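Local structure of conserved exported protein (Bacteroides fragilis, 3CLW) at residues K42-K51 with W112-M122; D250-K258 with E298-T306. The protein is of unknown function but probably hydrolyses O-glycosidic bonds, with a TIM-barrel domain of glycoside hydrolase family 30. One frame throughout, in Å; residues are numbered along the deposited sequence. Where two conformers were deposited one is given.

Contact 1 (K42-K51 with W112-M122); sequences KEKIADLLFK and WFMKAARERGM
The helical segments 42-50 and 112-119 pack with their axes 9.6 Å apart and inclined at 56°, bringing Ala46 against Ala116 and Phe50 against Ala117. Both belong to the glycoside hydrolase family 30 region, whose fold is a TIM barrel, and helix 108-119 leads into strand 125-128 of its parallel strands. Small residues suit this interface: Ala46 CB lies 3.8 Å from Ala116 CB, and the methyl of Ala117 sits over the centre of the Phe50 ring as a CH-pi contact. The other face of that ring is covered by Leu49 of its own helix, while Trp68 meets it edge-to-face. Ile45 CG2 meets the edge of the Phe113 ring at CE2, 3.9 Å away; Phe113 also packs on Cys30 and Ile33 of helix 30-36.

At the beginning of the pair Lys42 lies across Trp112. The bend at chi3 (67°) carries its CE over the indole face, 3.4 Å from Trp112 CE2, and chi4 (147°) sets NZ above the five-membered ring in a cation-pi interaction; the ammonium also bonds to the carbonyl oxygen of Gly34. Ala116 CB backs the opposite indole face.

Arg120 precedes Gly121, the positive-phi C-prime residue of a Schellman motif (Met122 N to Ala117 O, Gly121 N to Arg118 O). Extended from CG to NE, the Arg120 side chain reaches across to two acidic residues one helical turn apart. NH2 donates to Glu43 OE1 at 3.2 Å, meeting that oxygen from above the carboxylate plane, and NH1 turns back to Ala116 O, which fixes the rotation of the guanidinium. Ala46 CB rests on one guanidinium face, and at its edge NE donates to Asp47 OD1 over 2.6 Å, on the anti side and tilted somewhat out of the carboxylate plane.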
loop_
_atom_site.group_PDB
_atom_site.type_symbol
_atom_site.label_atom_id
_atom_site.label_comp_id
_atom_site.label_asym_id
_atom_site.label_seq_id
_atom_site.Cartn_x
_atom_site.Cartn_y
_atom_site.Cartn_z
ATOM N N LYS A 42 8.986 -15.477 12.925
ATOM C CA LYS A 42 9.251 -15.096 11.518
ATOM C C LYS A 42 8.261 -15.755 10.531
ATOM O O LYS A 42 7.626 -15.077 9.672
ATOM C CB LYS A 42 10.658 -15.592 11.149
ATOM C CG LYS A 42 11.706 -14.566 11.234
ATOM C CD LYS A 42 13.073 -15.133 11.451
ATOM C CE LYS A 42 13.653 -15.945 10.340
ATOM N NZ LYS A 42 15.137 -15.747 10.332
ATOM N N GLU A 43 8.159 -17.086 10.651
ATOM C CA GLU A 43 7.334 -17.893 9.750
ATOM C C GLU A 43 5.874 -17.578 9.903
ATOM O O GLU A 43 5.150 -17.477 8.912
ATOM C CB GLU A 43 7.566 -19.374 9.987
ATOM C CG GLU A 43 9.019 -19.675 10.016
ATOM C CD GLU A 43 9.505 -20.474 8.855
ATOM O OE1 GLU A 43 9.305 -20.051 7.688
ATOM O OE2 GLU A 43 10.100 -21.550 9.130
ATOM N N LYS A 44 5.449 -17.447 11.151
ATOM C CA LYS A 44 4.088 -17.057 11.472
ATOM C C LYS A 44 3.707 -15.687 10.868
ATOM O O LYS A 44 2.627 -15.540 10.315
ATOM C CB LYS A 44 3.892 -17.069 12.988
ATOM C CG LYS A 44 2.582 -16.440 13.502
ATOM C CD LYS A 44 1.344 -17.252 13.121
ATOM C CE LYS A 44 0.355 -17.312 14.327
ATOM N NZ LYS A 44 -0.626 -18.461 14.234
ATOM N N ILE A 45 4.578 -14.692 11.024
ATOM C CA ILE A 45 4.363 -13.364 10.393
ATOM C C ILE A 45 4.229 -13.555 8.871
ATOM O O ILE A 45 3.241 -13.148 8.288
ATOM C CB ILE A 45 5.496 -12.372 10.756
ATOM C CG1 ILE A 45 5.428 -12.008 12.245
ATOM C CG2 ILE A 45 5.453 -11.103 9.872
ATOM C CD1 ILE A 45 6.653 -11.231 12.770
ATOM N N ALA A 46 5.190 -14.245 8.265
ATOM C CA ALA A 46 5.136 -14.535 6.834
ATOM C C ALA A 46 3.827 -15.222 6.375
ATOM O O ALA A 46 3.280 -14.884 5.306
ATOM C CB ALA A 46 6.342 -15.352 6.414
ATOM N N ASP A 47 3.329 -16.171 7.173
ATOM C CA ASP A 47 2.038 -16.762 6.895
ATOM C C ASP A 47 0.892 -15.719 6.938
ATOM O O ASP A 47 0.066 -15.703 6.038
ATOM C CB ASP A 47 1.715 -17.951 7.832
ATOM C CG ASP A 47 2.647 -19.167 7.633
ATOM O OD1 ASP A 47 3.347 -19.312 6.582
ATOM O OD2 ASP A 47 2.669 -20.000 8.565
ATOM N N LEU A 48 0.832 -14.886 7.980
ATOM C CA LEU A 48 -0.235 -13.849 8.106
ATOM C C LEU A 48 -0.236 -12.876 6.924
ATOM O O LEU A 48 -1.280 -12.369 6.540
ATOM C CB LEU A 48 -0.119 -13.055 9.426
ATOM C CG LEU A 48 -0.463 -13.828 10.738
ATOM C CD1 LEU A 48 0.211 -13.202 11.964
ATOM C CD2 LEU A 48 -1.960 -13.967 10.946
ATOM N N LEU A 49 0.942 -12.680 6.328
ATOM C CA LEU A 49 1.128 -11.684 5.259
ATOM C C LEU A 49 0.816 -12.242 3.875
ATOM O O LEU A 49 0.139 -11.591 3.103
ATOM C CB LEU A 49 2.561 -11.166 5.293
ATOM C CG LEU A 49 3.007 -10.359 6.504
ATOM C CD1 LEU A 49 4.445 -9.845 6.387
ATOM C CD2 LEU A 49 2.093 -9.203 6.687
ATOM N N PHE A 50 1.285 -13.466 3.594
ATOM C CA PHE A 50 1.432 -13.961 2.219
ATOM C C PHE A 50 0.667 -15.228 1.854
ATOM O O PHE A 50 0.376 -15.435 0.673
ATOM C CB PHE A 50 2.912 -14.202 1.901
ATOM C CG PHE A 50 3.774 -13.017 2.154
ATOM C CD1 PHE A 50 3.482 -11.777 1.537
ATOM C CD2 PHE A 50 4.876 -13.116 3.008
ATOM C CE1 PHE A 50 4.270 -10.658 1.781
ATOM C CE2 PHE A 50 5.691 -12.005 3.253
ATOM C CZ PHE A 50 5.385 -10.765 2.629
ATOM N N LYS A 51 0.366 -16.067 2.845
ATOM C CA LYS A 51 -0.039 -17.438 2.559
ATOM C C LYS A 51 -1.535 -17.490 2.285
ATOM O O LYS A 51 -2.336 -17.145 3.132
ATOM C CB LYS A 51 0.364 -18.379 3.714
ATOM C CG LYS A 51 0.226 -19.865 3.399
ATOM C CD LYS A 51 0.783 -20.693 4.534
ATOM C CE LYS A 51 0.763 -22.180 4.239
ATOM N NZ LYS A 51 1.376 -22.928 5.391
ATOM N N TRP A 112 15.374 -12.181 3.726
ATOM C CA TRP A 112 14.646 -13.304 4.328
ATOM C C TRP A 112 13.140 -13.195 4.014
ATOM O O TRP A 112 12.532 -14.167 3.631
ATOM C CB TRP A 112 14.877 -13.418 5.870
ATOM C CG TRP A 112 14.210 -14.640 6.379
ATOM C CD1 TRP A 112 14.744 -15.914 6.422
ATOM C CD2 TRP A 112 12.855 -14.758 6.823
ATOM N NE1 TRP A 112 13.798 -16.806 6.881
ATOM C CE2 TRP A 112 12.632 -16.124 7.133
ATOM C CE3 TRP A 112 11.802 -13.843 6.986
ATOM C CZ2 TRP A 112 11.402 -16.593 7.621
ATOM C CZ3 TRP A 112 10.599 -14.304 7.483
ATOM C CH2 TRP A 112 10.400 -15.681 7.762
ATOM N N PHE A 113 12.555 -12.019 4.243
ATOM C CA PHE A 113 11.139 -11.755 3.930
ATOM C C PHE A 113 10.772 -11.971 2.466
ATOM O O PHE A 113 9.728 -12.550 2.163
ATOM C CB PHE A 113 10.693 -10.366 4.403
ATOM C CG PHE A 113 10.179 -10.376 5.771
ATOM C CD1 PHE A 113 11.040 -10.174 6.853
ATOM C CD2 PHE A 113 8.854 -10.671 6.002
ATOM C CE1 PHE A 113 10.573 -10.259 8.146
ATOM C CE2 PHE A 113 8.375 -10.743 7.284
ATOM C CZ PHE A 113 9.238 -10.540 8.364
ATOM N N MET A 114 11.633 -11.524 1.557
ATOM C CA MET A 114 11.452 -11.848 0.110
ATOM C C MET A 114 11.373 -13.354 -0.103
ATOM O O MET A 114 10.461 -13.845 -0.765
ATOM C CB MET A 114 12.556 -11.219 -0.744
ATOM C CG MET A 114 12.576 -9.663 -0.715
ATOM S SD MET A 114 13.933 -8.883 -1.640
ATOM C CE MET A 114 13.468 -9.347 -3.301
ATOM N N LYS A 115 12.332 -14.087 0.457
ATOM C CA LYS A 115 12.371 -15.533 0.321
ATOM C C LYS A 115 11.134 -16.215 0.924
ATOM O O LYS A 115 10.596 -17.125 0.338
ATOM C CB LYS A 115 13.683 -16.135 0.864
ATOM N N ALA A 116 10.668 -15.722 2.063
ATOM C CA ALA A 116 9.490 -16.273 2.747
ATOM C C ALA A 116 8.206 -16.046 1.962
ATOM O O ALA A 116 7.330 -16.915 1.937
ATOM C CB ALA A 116 9.353 -15.674 4.127
ATOM N N ALA A 117 8.077 -14.860 1.383
ATOM C CA ALA A 117 6.974 -14.530 0.481
ATOM C C ALA A 117 6.943 -15.470 -0.723
ATOM O O ALA A 117 5.911 -16.074 -1.013
ATOM C CB ALA A 117 7.085 -13.064 0.011
ATOM N N ARG A 118 8.073 -15.597 -1.423
ATOM C CA ARG A 118 8.122 -16.432 -2.630
ATOM C C ARG A 118 7.742 -17.875 -2.274
ATOM O O ARG A 118 6.944 -18.501 -2.963
ATOM C CB ARG A 118 9.498 -16.358 -3.294
ATOM C CG ARG A 118 9.608 -17.153 -4.613
ATOM C CD ARG A 118 10.978 -16.967 -5.276
ATOM N NE ARG A 118 12.072 -17.320 -4.372
ATOM C CZ ARG A 118 13.360 -17.145 -4.654
ATOM N NH1 ARG A 118 13.716 -16.593 -5.808
ATOM N NH2 ARG A 118 14.295 -17.492 -3.766
ATOM N N GLU A 119 8.283 -18.362 -1.153
ATOM C CA GLU A 119 7.998 -19.705 -0.616
ATOM C C GLU A 119 6.510 -19.955 -0.442
ATOM O O GLU A 119 6.045 -21.091 -0.579
ATOM C CB GLU A 119 8.679 -19.845 0.746
ATOM C CG GLU A 119 9.362 -21.148 0.971
ATOM C CD GLU A 119 10.034 -21.198 2.347
ATOM O OE1 GLU A 119 11.249 -20.841 2.450
ATOM O OE2 GLU A 119 9.330 -21.574 3.326
ATOM N N ARG A 120 5.774 -18.887 -0.123
ATOM C CA ARG A 120 4.337 -18.949 0.048
ATOM C C ARG A 120 3.557 -18.559 -1.214
ATOM O O ARG A 120 2.342 -18.313 -1.160
ATOM C CB ARG A 120 3.940 -18.098 1.243
ATOM C CG ARG A 120 4.376 -18.737 2.549
ATOM C CD ARG A 120 4.634 -17.721 3.608
ATOM N NE ARG A 120 5.006 -18.351 4.870
ATOM C CZ ARG A 120 6.227 -18.769 5.182
ATOM N NH1 ARG A 120 7.221 -18.615 4.309
ATOM N NH2 ARG A 120 6.452 -19.327 6.384
ATOM N N GLY A 121 4.252 -18.523 -2.351
ATOM C CA GLY A 121 3.574 -18.360 -3.644
ATOM C C GLY A 121 3.319 -16.903 -4.033
ATOM O O GLY A 121 2.508 -16.632 -4.908
ATOM N N MET A 122 4.023 -15.973 -3.389
ATOM C CA MET A 122 3.883 -14.559 -3.699
ATOM C C MET A 122 5.246 -14.096 -4.234
ATOM O O MET A 122 6.207 -13.940 -3.464
ATOM C CB MET A 122 3.473 -13.773 -2.439
ATOM C CG MET A 122 2.879 -12.372 -2.665
ATOM S SD MET A 122 3.763 -11.142 -3.649
ATOM C CE MET A 122 5.067 -10.756 -2.542
#

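Contact 2 (D250-K258 with E298-T306); sequences DIIHSMFYK and ELSANGHNT
Tyr257 and Asn302 meet through contrasting first torsions. With chi1 at -87°, Tyr257 CG lies beside its backbone N and the ring is laid toward 298-306; Asn302 instead holds CG between its backbone N and carbonyl carbon (chi1 88°), which brings the amide to the carbonyl of Phe256. Asn302 ND2 donates to Phe256 O at 2.7 Å, almost in line with the carbonyl bond. Its other N-H goes to Thr306 OG1, which is also hydrogen-bonded to Asn272 OD1, so both amide hydrogens are used and the group is held flat. OD1 in turn accepts from His304 N, forming an Asx turn. An asparagine fits this buried position because one short side chain both donates and accepts.

The segments join the end of helix 285-300 and the loop entering strand 307-310 to the short helix 251-256, on the outside of the TIM-barrel fold expected for family 30. Ile252 CG2 meets Leu299 CD1 at 4.0 Å, the two branched side chains crossing at about a right angle. Phe256 CD2 approaches Thr306 CG2, and Phe256, Leu299 and Thr306 all touch Val274 of strand 270-276.

Tyr257 is sandwiched between Asn302 CB, over one face in a CH-pi contact, and the His253 imidazole on the other. Its hydroxyl donates to Glu298 O at 2.6 Å in the carbonyl plane; Asn302 N turns to Leu299 O rather than to Glu298 O, and the tyrosine takes that carbonyl. His253 NE2 donates to Glu298 OE2 at 3.3 Å; the acceptor lies near the imidazole plane, whereas the approach is from above the carboxylate. A water accepts from Lys258 N and donates to Asn302 O, 2.7 Å away.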
loop_
_atom_site.group_PDB
_atom_site.type_symbol
_atom_site.label_atom_id
_atom_site.label_comp_id
_atom_site.label_asym_id
_atom_site.label_seq_id
_atom_site.Cartn_x
_atom_site.Cartn_y
_atom_site.Cartn_z
ATOM N N ASP A 250 -0.070 19.376 -8.722
ATOM C CA ASP A 250 -0.582 19.286 -10.091
ATOM C C ASP A 250 -0.070 18.066 -10.853
ATOM O O ASP A 250 0.105 18.112 -12.088
ATOM C CB ASP A 250 -0.272 20.588 -10.863
ATOM C CG ASP A 250 -1.067 20.704 -12.142
ATOM O OD1 ASP A 250 -2.261 20.355 -12.110
ATOM O OD2 ASP A 250 -0.481 21.120 -13.189
ATOM N N ILE A 251 0.171 16.974 -10.115
ATOM C CA ILE A 251 0.753 15.749 -10.673
ATOM C C ILE A 251 -0.041 15.199 -11.866
ATOM O O ILE A 251 0.534 14.899 -12.911
ATOM C CB ILE A 251 0.947 14.625 -9.587
ATOM C CG1 ILE A 251 1.972 15.058 -8.516
ATOM C CG2 ILE A 251 1.294 13.278 -10.233
ATOM C CD1 ILE A 251 3.419 15.313 -9.007
ATOM N N ILE A 252 -1.350 15.062 -11.723
ATOM C CA ILE A 252 -2.112 14.464 -12.804
ATOM C C ILE A 252 -1.935 15.213 -14.142
ATOM O O ILE A 252 -1.556 14.606 -15.138
ATOM C CB ILE A 252 -3.605 14.257 -12.435
ATOM C CG1 ILE A 252 -3.717 13.239 -11.264
ATOM C CG2 ILE A 252 -4.380 13.794 -13.662
ATOM C CD1 ILE A 252 -5.112 13.129 -10.593
ATOM N N HIS A 253 -2.180 16.526 -14.157
ATOM C CA HIS A 253 -2.198 17.267 -15.423
ATOM C C HIS A 253 -0.804 17.540 -15.955
ATOM O O HIS A 253 -0.569 17.465 -17.172
ATOM C CB HIS A 253 -3.022 18.563 -15.330
ATOM C CG HIS A 253 -4.499 18.333 -15.400
ATOM N ND1 HIS A 253 -5.186 18.256 -16.592
ATOM C CD2 HIS A 253 -5.419 18.130 -14.427
ATOM C CE1 HIS A 253 -6.468 18.054 -16.354
ATOM N NE2 HIS A 253 -6.634 17.970 -15.046
ATOM N N SER A 254 0.113 17.822 -15.043
ATOM C CA SER A 254 1.459 18.193 -15.424
ATOM C C SER A 254 2.303 16.996 -15.865
ATOM O O SER A 254 3.164 17.138 -16.726
ATOM C CB SER A 254 2.127 18.914 -14.273
ATOM O OG SER A 254 3.464 19.191 -14.596
ATOM N N MET A 255 2.026 15.821 -15.287
ATOM C CA MET A 255 2.836 14.602 -15.494
ATOM C C MET A 255 2.105 13.504 -16.274
ATOM O O MET A 255 2.747 12.730 -16.994
ATOM C CB MET A 255 3.401 14.048 -14.156
ATOM C CG MET A 255 4.334 15.035 -13.381
ATOM S SD MET A 255 5.520 14.420 -12.142
ATOM C CE MET A 255 6.822 13.944 -13.245
ATOM N N PHE A 256 0.780 13.428 -16.132
ATOM C CA PHE A 256 0.032 12.324 -16.717
ATOM C C PHE A 256 -1.033 12.745 -17.760
ATOM O O PHE A 256 -1.966 11.986 -18.054
ATOM C CB PHE A 256 -0.546 11.431 -15.602
ATOM C CG PHE A 256 0.519 10.680 -14.803
ATOM C CD1 PHE A 256 1.097 11.244 -13.674
ATOM C CD2 PHE A 256 0.946 9.404 -15.208
ATOM C CE1 PHE A 256 2.079 10.536 -12.945
ATOM C CE2 PHE A 256 1.917 8.695 -14.486
ATOM C CZ PHE A 256 2.491 9.260 -13.363
ATOM N N TYR A 257 -0.871 13.953 -18.308
ATOM C CA TYR A 257 -1.524 14.381 -19.565
ATOM C C TYR A 257 -0.449 14.552 -20.632
ATOM O O TYR A 257 0.700 14.855 -20.326
ATOM C CB TYR A 257 -2.301 15.689 -19.385
ATOM C CG TYR A 257 -3.715 15.487 -18.903
ATOM C CD1 TYR A 257 -4.808 15.947 -19.662
ATOM C CD2 TYR A 257 -3.973 14.833 -17.699
ATOM C CE1 TYR A 257 -6.128 15.758 -19.225
ATOM C CE2 TYR A 257 -5.259 14.632 -17.258
ATOM C CZ TYR A 257 -6.349 15.092 -18.017
ATOM O OH TYR A 257 -7.639 14.885 -17.561
ATOM N N LYS A 258 -0.811 14.353 -21.887
ATOM C CA LYS A 258 0.211 14.280 -22.921
ATOM C C LYS A 258 0.823 15.634 -23.210
ATOM O O LYS A 258 1.955 15.710 -23.672
ATOM C CB LYS A 258 -0.296 13.556 -24.177
ATOM C CG LYS A 258 -0.601 14.396 -25.379
ATOM C CD LYS A 258 -1.048 13.483 -26.552
ATOM C CE LYS A 258 -1.327 14.292 -27.860
ATOM N NZ LYS A 258 -2.701 14.903 -27.890
ATOM N N GLU A 298 -10.462 13.425 -13.069
ATOM C CA GLU A 298 -9.308 14.028 -13.759
ATOM C C GLU A 298 -8.431 13.004 -14.432
ATOM O O GLU A 298 -7.989 13.209 -15.549
ATOM C CB GLU A 298 -8.414 14.847 -12.825
ATOM C CG GLU A 298 -9.105 15.876 -11.961
ATOM C CD GLU A 298 -9.825 16.923 -12.733
ATOM O OE1 GLU A 298 -10.671 17.625 -12.113
ATOM O OE2 GLU A 298 -9.555 17.040 -13.952
ATOM N N LEU A 299 -8.146 11.905 -13.731
ATOM C CA LEU A 299 -7.245 10.888 -14.299
ATOM C C LEU A 299 -7.856 10.172 -15.486
ATOM O O LEU A 299 -7.158 9.902 -16.451
ATOM C CB LEU A 299 -6.749 9.882 -13.243
ATOM C CG LEU A 299 -5.511 9.040 -13.549
ATOM C CD1 LEU A 299 -4.315 9.848 -14.071
ATOM C CD2 LEU A 299 -5.128 8.223 -12.303
ATOM N N SER A 300 -9.136 9.841 -15.434
ATOM C CA SER A 300 -9.711 9.068 -16.546
ATOM C C SER A 300 -9.907 9.898 -17.846
ATOM O O SER A 300 -10.010 9.344 -18.937
ATOM C CB SER A 300 -11.005 8.380 -16.122
ATOM O OG SER A 300 -12.020 9.344 -15.896
ATOM N N ALA A 301 -9.941 11.221 -17.730
ATOM C CA ALA A 301 -10.030 12.077 -18.926
ATOM C C ALA A 301 -8.658 12.321 -19.605
ATOM O O ALA A 301 -8.567 13.095 -20.553
ATOM C CB ALA A 301 -10.734 13.405 -18.580
ATOM N N ASN A 302 -7.594 11.648 -19.151
ATOM C CA ASN A 302 -6.276 11.808 -19.787
ATOM C C ASN A 302 -6.127 11.059 -21.122
ATOM O O ASN A 302 -5.132 11.229 -21.842
ATOM C CB ASN A 302 -5.143 11.480 -18.785
ATOM C CG ASN A 302 -4.751 10.004 -18.755
ATOM O OD1 ASN A 302 -5.520 9.129 -19.108
ATOM N ND2 ASN A 302 -3.523 9.740 -18.342
ATOM N N GLY A 303 -7.111 10.215 -21.434
ATOM C CA GLY A 303 -7.162 9.529 -22.724
ATOM C C GLY A 303 -6.117 8.439 -22.867
ATOM O O GLY A 303 -5.782 8.018 -23.980
ATOM N N HIS A 304 -5.612 7.969 -21.724
ATOM C CA HIS A 304 -4.476 7.044 -21.714
ATOM C C HIS A 304 -4.661 5.752 -20.914
ATOM O O HIS A 304 -3.752 4.893 -20.888
ATOM C CB HIS A 304 -3.245 7.785 -21.236
ATOM C CG HIS A 304 -2.233 7.991 -22.302
ATOM N ND1 HIS A 304 -2.259 9.077 -23.158
ATOM C CD2 HIS A 304 -1.156 7.250 -22.652
ATOM C CE1 HIS A 304 -1.232 8.996 -23.989
ATOM N NE2 HIS A 304 -0.548 7.897 -23.702
ATOM N N ASN A 305 -5.833 5.634 -20.282
ATOM C CA ASN A 305 -6.180 4.463 -19.479
ATOM C C ASN A 305 -5.188 4.291 -18.307
ATOM O O ASN A 305 -4.804 3.178 -17.965
ATOM C CB ASN A 305 -6.247 3.198 -20.359
ATOM C CG ASN A 305 -7.158 2.110 -19.781
ATOM O OD1 ASN A 305 -8.141 2.396 -19.093
ATOM N ND2 ASN A 305 -6.846 0.856 -20.089
ATOM N N THR A 306 -4.783 5.401 -17.706
ATOM C CA THR A 306 -3.828 5.394 -16.611
ATOM C C THR A 306 -4.480 4.846 -15.367
ATOM O O THR A 306 -5.582 5.222 -15.027
ATOM C CB THR A 306 -3.252 6.801 -16.391
ATOM O OG1 THR A 306 -2.613 7.197 -17.608
ATOM C CG2 THR A 306 -2.231 6.848 -15.231
HETATM O O HOH W 1 -3.551 13.337 -22.127
#

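How the contacts relate
Contact 1 is complete before contact 2 begins along the chain, and all four segments fall within the one glycoside hydrolase family 30 range. The two lie on opposite sides of the chain's centre, with centres 36 Å apart and nearest atoms about 21 Å apart, so they do not touch. The barrel strands connect them: residues around contact 1 include strand 68-71, and pairing runs in parallel from there through 125-128, 178-182 and 226-232 to 270-276 and 307-310 beside contact 2. Each therefore packs against a different part of the same barrel wall, one pairing helices 39-50 and 108-119, the other the short helix 251-256 with the end of helix 285-300 and the loop after it.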